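Local structure of MmcR (Streptomyces lavendulae, 3GWZ) at residues L303-L309 with P360-I366; S187-G192 with S215-A219; W138-A142 with S156-N161. The protein catalyses the transfer of a methyl group from S-adenosyl-L-methionine to 6-demethylmitomycins A and B, forming the quinone methoxy group of mitomycins A and B. One frame throughout, in Å; residues are numbered along the deposited sequence.

How the contacts relate
Contact 3 comes first along the chain, contact 2 next and contact 1 last, each closing before the following one opens. Contacts 1 and 2 belong to the same Rossmann-like methyltransferase fold. Contact 1 joins two neighbouring strands of the central seven-stranded sheet, 302-308 and 361-368. Contact 2 joins two helices, 173-197 and 215-223, beside the bound S-adenosyl-L-homocysteine. Their centres are about 14 Å apart and they touch, where Ile-306 meets Leu-216 and Val-361 meets Glu-190. Contact 3 pairs helices 137-144 and 157-161, about 29 Å between centres from either of the others. It sits at the interface with the second subunit. The cofactor and substrate sites thus lie together, well away from this part of the dimer interface.

Contact 1: residues L303-L309 with P360-I366; sequences LLVIDNL and PVRIVEI
Leu-303 and Ile-366 form a hydrogen-bonded pair where strands 303-308 and 361-366 run antiparallel. Leu-303 N donates to Ile-366 O at 2.8 Å, almost straight at 173°. Ile-366 N returns a bond to Leu-303 O. On the face shared with Val-305 and Val-364, Ile-366 CD1 reaches diagonally past its partner Leu-303 to Val-305, two residues along the other strand. CG1 lies opposite the carbonyl carbon (chi1 -66°), and CD1 presses on Val-305 CG2 at 3.4 Å, tighter than usual for two carbons. At the other end Leu-309, also largely buried by the contact, lays CD2 against Val-364 CG2 at 4.0 Å and crosses the Arg-362 chain at about a right angle. Leu-309 N donates to Pro-360 O at 3.0 Å, approaching from above the carbonyl plane. Water 1 bridges Pro-360 O and Leu-309 O. On the reverse face Ile-306 CG2 meets Val-361 CG1 at 3.9 Å, and Leu-304 CD2 rests against Glu-365 CB. The Glu-365 carboxylate goes on to Arg-352. Asn-308 OD1 packs against Val-361 CG2, while its ND2 bonds to Glu-333. Asp-307 OD1 takes the N-H of Asn-308 and a bond from His-276. The pair belongs to the central sheet of a class I methyltransferase, whose reversed strand 361-368 lies beside the strand carrying the substrate-binding Asn-308.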
loop_
_atom_site.group_PDB
_atom_site.type_symbol
_atom_site.label_atom_id
_atom_site.label_comp_id
_atom_site.label_asym_id
_atom_site.label_seq_id
_atom_site.Cartn_x
_atom_site.Cartn_y
_atom_site.Cartn_z
ATOM N N LEU A 303 4.810 -16.730 36.589
ATOM C CA LEU A 303 3.694 -16.400 35.712
ATOM C C LEU A 303 3.645 -14.892 35.551
ATOM O O LEU A 303 3.719 -14.160 36.546
ATOM C CB LEU A 303 2.373 -16.892 36.307
ATOM C CG LEU A 303 1.086 -16.342 35.677
ATOM C CD1 LEU A 303 0.987 -16.743 34.215
ATOM C CD2 LEU A 303 -0.135 -16.844 36.443
ATOM N N LEU A 304 3.557 -14.432 34.305
ATOM C CA LEU A 304 3.381 -13.013 34.029
ATOM C C LEU A 304 1.967 -12.750 33.529
ATOM O O LEU A 304 1.635 -13.056 32.387
ATOM C CB LEU A 304 4.375 -12.519 32.974
ATOM C CG LEU A 304 5.855 -12.829 33.210
ATOM C CD1 LEU A 304 6.703 -12.167 32.125
ATOM C CD2 LEU A 304 6.291 -12.375 34.600
ATOM N N VAL A 305 1.133 -12.183 34.390
ATOM C CA VAL A 305 -0.155 -11.710 33.950
ATOM C C VAL A 305 0.064 -10.315 33.369
ATOM O O VAL A 305 0.486 -9.402 34.065
ATOM C CB VAL A 305 -1.181 -11.678 35.100
ATOM C CG1 VAL A 305 -2.435 -10.929 34.650
ATOM C CG2 VAL A 305 -1.537 -13.095 35.514
ATOM N N ILE A 306 -0.187 -10.166 32.075
ATOM C CA ILE A 306 0.064 -8.901 31.401
ATOM C C ILE A 306 -1.268 -8.310 30.965
ATOM O O ILE A 306 -1.914 -8.814 30.051
ATOM C CB ILE A 306 1.009 -9.104 30.202
ATOM C CG1 ILE A 306 2.304 -9.771 30.690
ATOM C CG2 ILE A 306 1.302 -7.777 29.508
ATOM C CD1 ILE A 306 3.202 -10.287 29.578
ATOM N N ASP A 307 -1.708 -7.263 31.646
ATOM C CA ASP A 307 -3.038 -6.746 31.343
ATOM C C ASP A 307 -3.193 -5.285 31.730
ATOM O O ASP A 307 -2.271 -4.666 32.271
ATOM C CB ASP A 307 -4.126 -7.617 31.996
ATOM C CG ASP A 307 -5.215 -8.036 31.005
ATOM O OD1 ASP A 307 -5.572 -7.214 30.132
ATOM O OD2 ASP A 307 -5.715 -9.185 31.095
ATOM N N ASN A 308 -4.355 -4.732 31.403
ATOM C CA ASN A 308 -4.677 -3.368 31.761
ATOM C C ASN A 308 -5.048 -3.360 33.238
ATOM O O ASN A 308 -5.930 -4.104 33.655
ATOM C CB ASN A 308 -5.835 -2.864 30.892
ATOM C CG ASN A 308 -5.559 -3.025 29.396
ATOM O OD1 ASN A 308 -4.461 -2.737 28.928
ATOM N ND2 ASN A 308 -6.554 -3.493 28.647
ATOM N N LEU A 309 -4.359 -2.558 34.038
ATOM C CA LEU A 309 -4.696 -2.478 35.455
ATOM C C LEU A 309 -5.400 -1.175 35.787
ATOM O O LEU A 309 -4.971 -0.105 35.366
ATOM C CB LEU A 309 -3.458 -2.650 36.342
ATOM C CG LEU A 309 -3.253 -4.074 36.877
ATOM C CD1 LEU A 309 -3.192 -5.057 35.734
ATOM C CD2 LEU A 309 -2.002 -4.165 37.725
ATOM N N PRO A 360 -2.332 1.723 30.578
ATOM C CA PRO A 360 -2.560 1.034 31.847
ATOM C C PRO A 360 -1.916 -0.348 31.897
ATOM O O PRO A 360 -2.047 -1.027 32.906
ATOM C CB PRO A 360 -4.081 0.865 31.886
ATOM C CG PRO A 360 -4.584 1.239 30.513
ATOM C CD PRO A 360 -3.421 1.472 29.623
ATOM N N VAL A 361 -1.250 -0.772 30.832
ATOM C CA VAL A 361 -0.714 -2.129 30.822
ATOM C C VAL A 361 0.394 -2.287 31.850
ATOM O O VAL A 361 1.306 -1.467 31.918
ATOM C CB VAL A 361 -0.143 -2.526 29.457
ATOM C CG1 VAL A 361 0.381 -3.964 29.525
ATOM C CG2 VAL A 361 -1.198 -2.390 28.376
ATOM N N ARG A 362 0.323 -3.348 32.643
ATOM C CA ARG A 362 1.404 -3.662 33.572
ATOM C C ARG A 362 1.749 -5.136 33.482
ATOM O O ARG A 362 0.937 -5.940 33.025
ATOM C CB ARG A 362 1.032 -3.286 35.014
ATOM C CG ARG A 362 1.071 -1.783 35.285
ATOM C CD ARG A 362 0.988 -1.454 36.770
ATOM N NE ARG A 362 2.242 -1.697 37.487
ATOM C CZ ARG A 362 3.265 -0.845 37.518
ATOM N NH1 ARG A 362 3.201 0.303 36.859
ATOM N NH2 ARG A 362 4.360 -1.142 38.202
ATOM N N ILE A 363 2.960 -5.483 33.909
ATOM C CA ILE A 363 3.369 -6.874 33.992
ATOM C C ILE A 363 3.309 -7.277 35.456
ATOM O O ILE A 363 4.030 -6.721 36.275
ATOM C CB ILE A 363 4.816 -7.074 33.485
ATOM C CG1 ILE A 363 4.922 -6.715 32.006
ATOM C CG2 ILE A 363 5.273 -8.522 33.709
ATOM C CD1 ILE A 363 6.341 -6.404 31.555
ATOM N N VAL A 364 2.437 -8.220 35.796
ATOM C CA VAL A 364 2.374 -8.697 37.164
ATOM C C VAL A 364 3.097 -10.035 37.260
ATOM O O VAL A 364 2.637 -11.037 36.717
ATOM C CB VAL A 364 0.926 -8.823 37.653
ATOM C CG1 VAL A 364 0.894 -9.210 39.128
ATOM C CG2 VAL A 364 0.190 -7.503 37.442
ATOM N N GLU A 365 4.250 -10.038 37.928
ATOM C CA GLU A 365 5.035 -11.256 38.081
ATOM C C GLU A 365 4.553 -12.043 39.291
ATOM O O GLU A 365 4.462 -11.506 40.395
ATOM C CB GLU A 365 6.523 -10.937 38.230
ATOM C CG GLU A 365 7.376 -12.191 38.447
ATOM C CD GLU A 365 8.838 -11.873 38.710
ATOM O OE1 GLU A 365 9.111 -10.896 39.437
ATOM O OE2 GLU A 365 9.710 -12.602 38.194
ATOM N N ILE A 366 4.275 -13.324 39.073
ATOM C CA ILE A 366 3.564 -14.152 40.039
ATOM C C ILE A 366 4.280 -15.491 40.262
ATOM O O ILE A 366 4.848 -16.069 39.330
ATOM C CB ILE A 366 2.110 -14.392 39.550
ATOM C CG1 ILE A 366 1.332 -13.073 39.540
ATOM C CG2 ILE A 366 1.402 -15.442 40.386
ATOM C CD1 ILE A 366 0.300 -12.983 38.429
HETATM O O HOH W 1 -2.036 0.676 35.351
#

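Contact 2: residues S187-G192 with S215-A219; sequences SLTEAG and SLMAA. With SAH (S-adenosyl-L-homocysteine), chain G.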
loop_
_atom_site.group_PDB
_atom_site.type_symbol
_atom_site.label_atom_id
_atom_site.label_comp_id
_atom_site.label_asym_id
_atom_site.label_seq_id
_atom_site.Cartn_x
_atom_site.Cartn_y
_atom_site.Cartn_z
ATOM N N SER A 187 -1.014 -5.903 19.880
ATOM C CA SER A 187 -0.028 -6.835 20.432
ATOM C C SER A 187 1.374 -6.582 19.886
ATOM O O SER A 187 2.359 -6.678 20.613
ATOM C CB SER A 187 -0.446 -8.282 20.165
ATOM O OG SER A 187 0.390 -9.172 20.884
ATOM N N LEU A 188 1.466 -6.243 18.607
ATOM C CA LEU A 188 2.765 -5.946 18.013
ATOM C C LEU A 188 3.493 -4.846 18.780
ATOM O O LEU A 188 4.699 -4.927 19.001
ATOM C CB LEU A 188 2.604 -5.568 16.545
ATOM C CG LEU A 188 2.599 -6.774 15.608
ATOM C CD1 LEU A 188 1.954 -6.440 14.263
ATOM C CD2 LEU A 188 4.023 -7.292 15.414
ATOM N N THR A 189 2.757 -3.825 19.204
ATOM C CA THR A 189 3.360 -2.734 19.952
ATOM C C THR A 189 3.787 -3.190 21.343
ATOM O O THR A 189 4.917 -2.949 21.781
ATOM C CB THR A 189 2.392 -1.548 20.074
ATOM O OG1 THR A 189 1.988 -1.132 18.763
ATOM C CG2 THR A 189 3.052 -0.387 20.803
ATOM N N GLU A 190 2.876 -3.862 22.035
ATOM C CA GLU A 190 3.135 -4.320 23.394
ATOM C C GLU A 190 4.260 -5.337 23.449
ATOM O O GLU A 190 4.952 -5.433 24.457
ATOM C CB GLU A 190 1.873 -4.949 23.987
ATOM C CG GLU A 190 0.728 -3.980 24.150
ATOM C CD GLU A 190 -0.540 -4.668 24.600
ATOM O OE1 GLU A 190 -0.727 -5.862 24.264
ATOM O OE2 GLU A 190 -1.350 -4.009 25.281
ATOM N N ALA A 191 4.429 -6.104 22.373
ATOM C CA ALA A 191 5.351 -7.239 22.390
ATOM C C ALA A 191 6.782 -6.775 22.621
ATOM O O ALA A 191 7.480 -7.314 23.477
ATOM C CB ALA A 191 5.249 -8.055 21.090
ATOM N N GLY A 192 7.214 -5.778 21.852
ATOM C CA GLY A 192 8.527 -5.183 22.040
ATOM C C GLY A 192 8.712 -4.604 23.431
ATOM O O GLY A 192 9.789 -4.727 24.025
ATOM N N SER A 215 2.687 -12.635 18.293
ATOM C CA SER A 215 3.675 -11.553 18.287
ATOM C C SER A 215 4.425 -11.407 19.621
ATOM O O SER A 215 5.617 -11.073 19.649
ATOM C CB SER A 215 3.057 -10.216 17.836
ATOM O OG SER A 215 2.103 -9.733 18.764
ATOM N N LEU A 216 3.744 -11.654 20.732
ATOM C CA LEU A 216 4.424 -11.587 22.019
ATOM C C LEU A 216 5.518 -12.653 22.103
ATOM O O LEU A 216 6.662 -12.354 22.453
ATOM C CB LEU A 216 3.449 -11.737 23.190
ATOM C CG LEU A 216 4.128 -11.748 24.568
ATOM C CD1 LEU A 216 4.907 -10.458 24.788
ATOM C CD2 LEU A 216 3.113 -11.966 25.696
HETATM N N MSE A 217 5.171 -13.898 21.788
HETATM C CA MSE A 217 6.168 -14.974 21.816
HETATM C C MSE A 217 7.313 -14.676 20.837
HETATM O O MSE A 217 8.484 -14.931 21.140
HETATM C CB MSE A 217 5.529 -16.337 21.515
HETATM C CG MSE A 217 6.469 -17.532 21.700
HETATM SE SE MSE A 217 6.851 -17.847 23.581
HETATM C CE MSE A 217 8.302 -16.581 23.833
ATOM N N ALA A 218 6.976 -14.132 19.668
ATOM C CA ALA A 218 7.991 -13.822 18.662
ATOM C C ALA A 218 8.978 -12.775 19.165
ATOM O O ALA A 218 10.181 -12.929 19.008
ATOM C CB ALA A 218 7.341 -13.375 17.333
ATOM N N ALA A 219 8.467 -11.718 19.787
ATOM C CA ALA A 219 9.316 -10.648 20.306
ATOM C C ALA A 219 10.246 -11.148 21.412
ATOM O O ALA A 219 11.439 -10.835 21.429
ATOM C CB ALA A 219 8.462 -9.506 20.819
HETATM N N SAH G . -2.613 -12.815 24.033
HETATM C CA SAH G . -3.032 -12.219 22.718
HETATM C CB SAH G . -4.542 -12.339 22.430
HETATM C CG SAH G . -5.490 -11.687 23.454
HETATM S SD SAH G . -7.198 -11.787 22.931
HETATM C C SAH G . -2.628 -10.773 22.677
HETATM O O SAH G . -2.590 -10.178 21.595
HETATM O OXT SAH G . -2.320 -10.167 23.713
HETATM C "C5'" SAH G . -7.718 -13.212 23.867
HETATM C "C4'" SAH G . -7.378 -14.558 23.195
HETATM O "O4'" SAH G . -7.872 -15.697 23.938
HETATM C "C3'" SAH G . -7.899 -14.757 21.767
HETATM O "O3'" SAH G . -6.781 -14.836 20.870
HETATM C "C2'" SAH G . -8.650 -16.091 21.774
HETATM O "O2'" SAH G . -8.368 -16.921 20.640
HETATM C "C1'" SAH G . -8.089 -16.772 23.001
HETATM N N9 SAH G . -9.001 -17.744 23.646
HETATM C C8 SAH G . -10.289 -17.527 23.997
HETATM N N7 SAH G . -10.808 -18.627 24.600
HETATM C C5 SAH G . -9.824 -19.557 24.648
HETATM C C6 SAH G . -9.689 -20.933 25.164
HETATM N N6 SAH G . -10.758 -21.517 25.757
HETATM N N1 SAH G . -8.493 -21.564 25.012
HETATM C C2 SAH G . -7.450 -20.964 24.420
HETATM N N3 SAH G . -7.500 -19.707 23.929
HETATM C C4 SAH G . -8.638 -18.973 24.018
HETATM O O HOH W 2 0.610 -11.972 21.184
#
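Helices 187-192 and 215-219 run in nearly the same direction, 29° apart, with axes 8.2 Å from each other at closest approach. The backbones come nearest at Ala-191 and Leu-216, whose CA atoms are 4.5 Å apart. The close approach is consistent with the small side chains of Ala-191, Ser-215 and Ala-219 that face the other helix. Ala-191 CB lies 3.4 Å from Ser-215 O and 3.5 Å from Ala-219 CB. Leu-216 reaches back with CD1 to Ala-191 CA, and Leu-188 brings CD2 to Ser-215 CB on the more exposed side. Helix 215-223 follows strand 205-209 and the glycine-rich turn containing Gly-210, the cofactor-binding beginning of a Rossmann-like methyltransferase fold. At this end the two serine hydroxyls meet, Ser-187 OG 2.8 Å from Ser-215 OG. Ser-215 OG sits between its own N and carbonyl carbon (chi1 66°), which turns it to the other helix. Water 2 is hydrogen-bonded to Ser-187 OG at 2.8 Å and accepts from Leu-216 N, tying the hydroxyl to the second helix. The carboxylate O of S-adenosyl-L-homocysteine is 3.2 Å from Ser-187 OG, a weak bond at best. Lys-275 NZ bonds to both Ser-187 OG and the ligand, and makes a salt bridge with Glu-190.

Contact 3: residues W138-A142 with S156-N161; sequences WHWRA and SFDVAN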
loop_
_atom_site.group_PDB
_atom_site.type_symbol
_atom_site.label_atom_id
_atom_site.label_comp_id
_atom_site.label_asym_id
_atom_site.label_seq_id
_atom_site.Cartn_x
_atom_site.Cartn_y
_atom_site.Cartn_z
ATOM N N TRP A 138 -22.137 -6.668 13.459
ATOM C CA TRP A 138 -22.312 -7.405 14.712
ATOM C C TRP A 138 -21.585 -6.747 15.876
ATOM O O TRP A 138 -21.937 -6.951 17.045
ATOM C CB TRP A 138 -21.894 -8.878 14.552
ATOM C CG TRP A 138 -20.639 -9.101 13.747
ATOM C CD1 TRP A 138 -20.568 -9.498 12.447
ATOM C CD2 TRP A 138 -19.279 -8.947 14.192
ATOM N NE1 TRP A 138 -19.261 -9.614 12.055
ATOM C CE2 TRP A 138 -18.447 -9.277 13.104
ATOM C CE3 TRP A 138 -18.691 -8.562 15.404
ATOM C CZ2 TRP A 138 -17.054 -9.232 13.184
ATOM C CZ3 TRP A 138 -17.304 -8.513 15.486
ATOM C CH2 TRP A 138 -16.500 -8.854 14.378
ATOM N N HIS A 139 -20.554 -5.968 15.560
ATOM C CA HIS A 139 -19.860 -5.200 16.577
ATOM C C HIS A 139 -20.802 -4.071 17.018
ATOM O O HIS A 139 -21.152 -3.963 18.187
ATOM C CB HIS A 139 -18.556 -4.654 15.997
ATOM C CG HIS A 139 -17.648 -4.009 17.000
ATOM N ND1 HIS A 139 -17.964 -2.835 17.647
ATOM C CD2 HIS A 139 -16.401 -4.345 17.417
ATOM C CE1 HIS A 139 -16.972 -2.497 18.451
ATOM N NE2 HIS A 139 -16.008 -3.393 18.327
ATOM N N TRP A 140 -21.230 -3.246 16.065
ATOM C CA TRP A 140 -22.176 -2.167 16.359
ATOM C C TRP A 140 -23.434 -2.705 17.057
ATOM O O TRP A 140 -23.973 -2.059 17.951
ATOM C CB TRP A 140 -22.552 -1.436 15.063
ATOM C CG TRP A 140 -23.348 -0.159 15.223
ATOM C CD1 TRP A 140 -24.704 -0.010 15.100
ATOM C CD2 TRP A 140 -22.825 1.157 15.467
ATOM N NE1 TRP A 140 -25.057 1.307 15.281
ATOM C CE2 TRP A 140 -23.922 2.044 15.509
ATOM C CE3 TRP A 140 -21.536 1.665 15.675
ATOM C CZ2 TRP A 140 -23.772 3.410 15.746
ATOM C CZ3 TRP A 140 -21.386 3.020 15.914
ATOM C CH2 TRP A 140 -22.500 3.883 15.940
ATOM N N ARG A 141 -23.910 -3.880 16.655
ATOM C CA ARG A 141 -25.150 -4.392 17.254
ATOM C C ARG A 141 -24.999 -4.809 18.713
ATOM O O ARG A 141 -25.958 -4.756 19.485
ATOM C CB ARG A 141 -25.783 -5.531 16.448
ATOM C CG ARG A 141 -27.251 -5.719 16.844
ATOM C CD ARG A 141 -27.996 -6.753 16.023
ATOM N NE ARG A 141 -28.195 -6.326 14.642
ATOM C CZ ARG A 141 -29.324 -6.498 13.964
ATOM N NH1 ARG A 141 -30.370 -7.075 14.548
ATOM N NH2 ARG A 141 -29.406 -6.088 12.703
ATOM N N ALA A 142 -23.803 -5.220 19.110
ATOM C CA ALA A 142 -23.594 -5.522 20.521
ATOM C C ALA A 142 -23.840 -4.270 21.356
ATOM O O ALA A 142 -24.410 -4.340 22.454
ATOM C CB ALA A 142 -22.177 -6.089 20.758
ATOM N N SER A 156 -23.552 -8.444 25.899
ATOM C CA SER A 156 -24.759 -8.187 25.124
ATOM C C SER A 156 -24.632 -8.839 23.751
ATOM O O SER A 156 -25.612 -8.968 23.026
ATOM C CB SER A 156 -25.006 -6.684 24.980
ATOM O OG SER A 156 -23.923 -6.044 24.313
ATOM N N PHE A 157 -23.420 -9.275 23.408
ATOM C CA PHE A 157 -23.139 -9.784 22.071
ATOM C C PHE A 157 -24.113 -10.898 21.704
ATOM O O PHE A 157 -24.629 -10.967 20.586
ATOM C CB PHE A 157 -21.687 -10.302 21.999
ATOM C CG PHE A 157 -21.185 -10.500 20.601
ATOM C CD1 PHE A 157 -20.464 -9.496 19.958
ATOM C CD2 PHE A 157 -21.429 -11.689 19.923
ATOM C CE1 PHE A 157 -20.012 -9.668 18.650
ATOM C CE2 PHE A 157 -20.963 -11.878 18.614
ATOM C CZ PHE A 157 -20.254 -10.864 17.982
ATOM N N ASP A 158 -24.361 -11.776 22.664
ATOM C CA ASP A 158 -25.182 -12.953 22.428
ATOM C C ASP A 158 -26.629 -12.582 22.119
ATOM O O ASP A 158 -27.221 -13.072 21.157
ATOM C CB ASP A 158 -25.109 -13.905 23.638
ATOM C CG ASP A 158 -23.660 -14.246 24.050
ATOM O OD1 ASP A 158 -22.837 -13.323 24.251
ATOM O OD2 ASP A 158 -23.345 -15.451 24.188
ATOM N N VAL A 159 -27.210 -11.706 22.924
ATOM C CA VAL A 159 -28.599 -11.343 22.699
ATOM C C VAL A 159 -28.749 -10.558 21.389
ATOM O O VAL A 159 -29.740 -10.697 20.674
ATOM C CB VAL A 159 -29.183 -10.577 23.908
ATOM C CG1 VAL A 159 -28.652 -9.161 23.956
ATOM C CG2 VAL A 159 -30.698 -10.586 23.858
ATOM N N ALA A 160 -27.743 -9.760 21.052
ATOM C CA ALA A 160 -27.791 -8.965 19.830
ATOM C C ALA A 160 -27.629 -9.819 18.569
ATOM O O ALA A 160 -28.330 -9.631 17.577
ATOM C CB ALA A 160 -26.701 -7.888 19.874
ATOM N N ASN A 161 -26.691 -10.756 18.611
ATOM C CA ASN A 161 -26.264 -11.455 17.409
ATOM C C ASN A 161 -26.627 -12.939 17.342
ATOM O O ASN A 161 -26.372 -13.593 16.335
ATOM C CB ASN A 161 -24.757 -11.289 17.243
ATOM C CG ASN A 161 -24.364 -9.843 17.049
ATOM O OD1 ASN A 161 -24.868 -9.183 16.147
ATOM N ND2 ASN A 161 -23.471 -9.342 17.901
HETATM O O HOH W 3 -30.766 -8.800 17.148
#
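Trp-138 and Phe-157 meet obliquely where helices 138-142 and 157-161 cross at 116°. Trp-138 CE3 lies at the edge of the Phe-157 ring, close to its plane, 3.7 Å from CE1. The rings therefore touch without stacking. The indole is placed there by a chi1 of 41°, which puts CG between the backbone N and the carbonyl carbon. One face of the Phe-157 ring is covered by the amide of Asn-161, one helical turn further on. Asn-161 ND2 stands 3.4 Å above the ring plane, over its centre. The same nitrogen donates to Trp-138 O at 3.0 Å, with the donor tilted modestly from the carbonyl plane. Trp-138 O also accepts from Ala-142 N, so two N-H groups hold it. The other branch of the amide, Asn-161 OD1, lies 3.4 Å from Trp-138 CB. At the far end of the contact Ser-156 OG donates a short bond of 2.6 Å to Ala-142 O, reaching it from above the carbonyl plane. Ala-142 CB packs against Phe-157 CD1. Between these two ends Ala-160 CB sits 3.2 Å from Arg-141 O, and the Arg-141 chain passes over it through CG. The chain then bends at CG-CD. Its guanidinium plane is turned 47° from the amide of Asn-161. Water 3 lies at the guanidinium edge and links Arg-141 NH1 to Ala-160 O. Arg-141 NE forms a salt bridge with Glu-144 of the second subunit, and Trp-140, on the same helix, stacks on Trp-140 of that subunit. The arrangement is a crossed pair of short helices between the dimer interface and helices 165-171 and 316-329, in a homodimeric methyltransferase of the COMT subfamily.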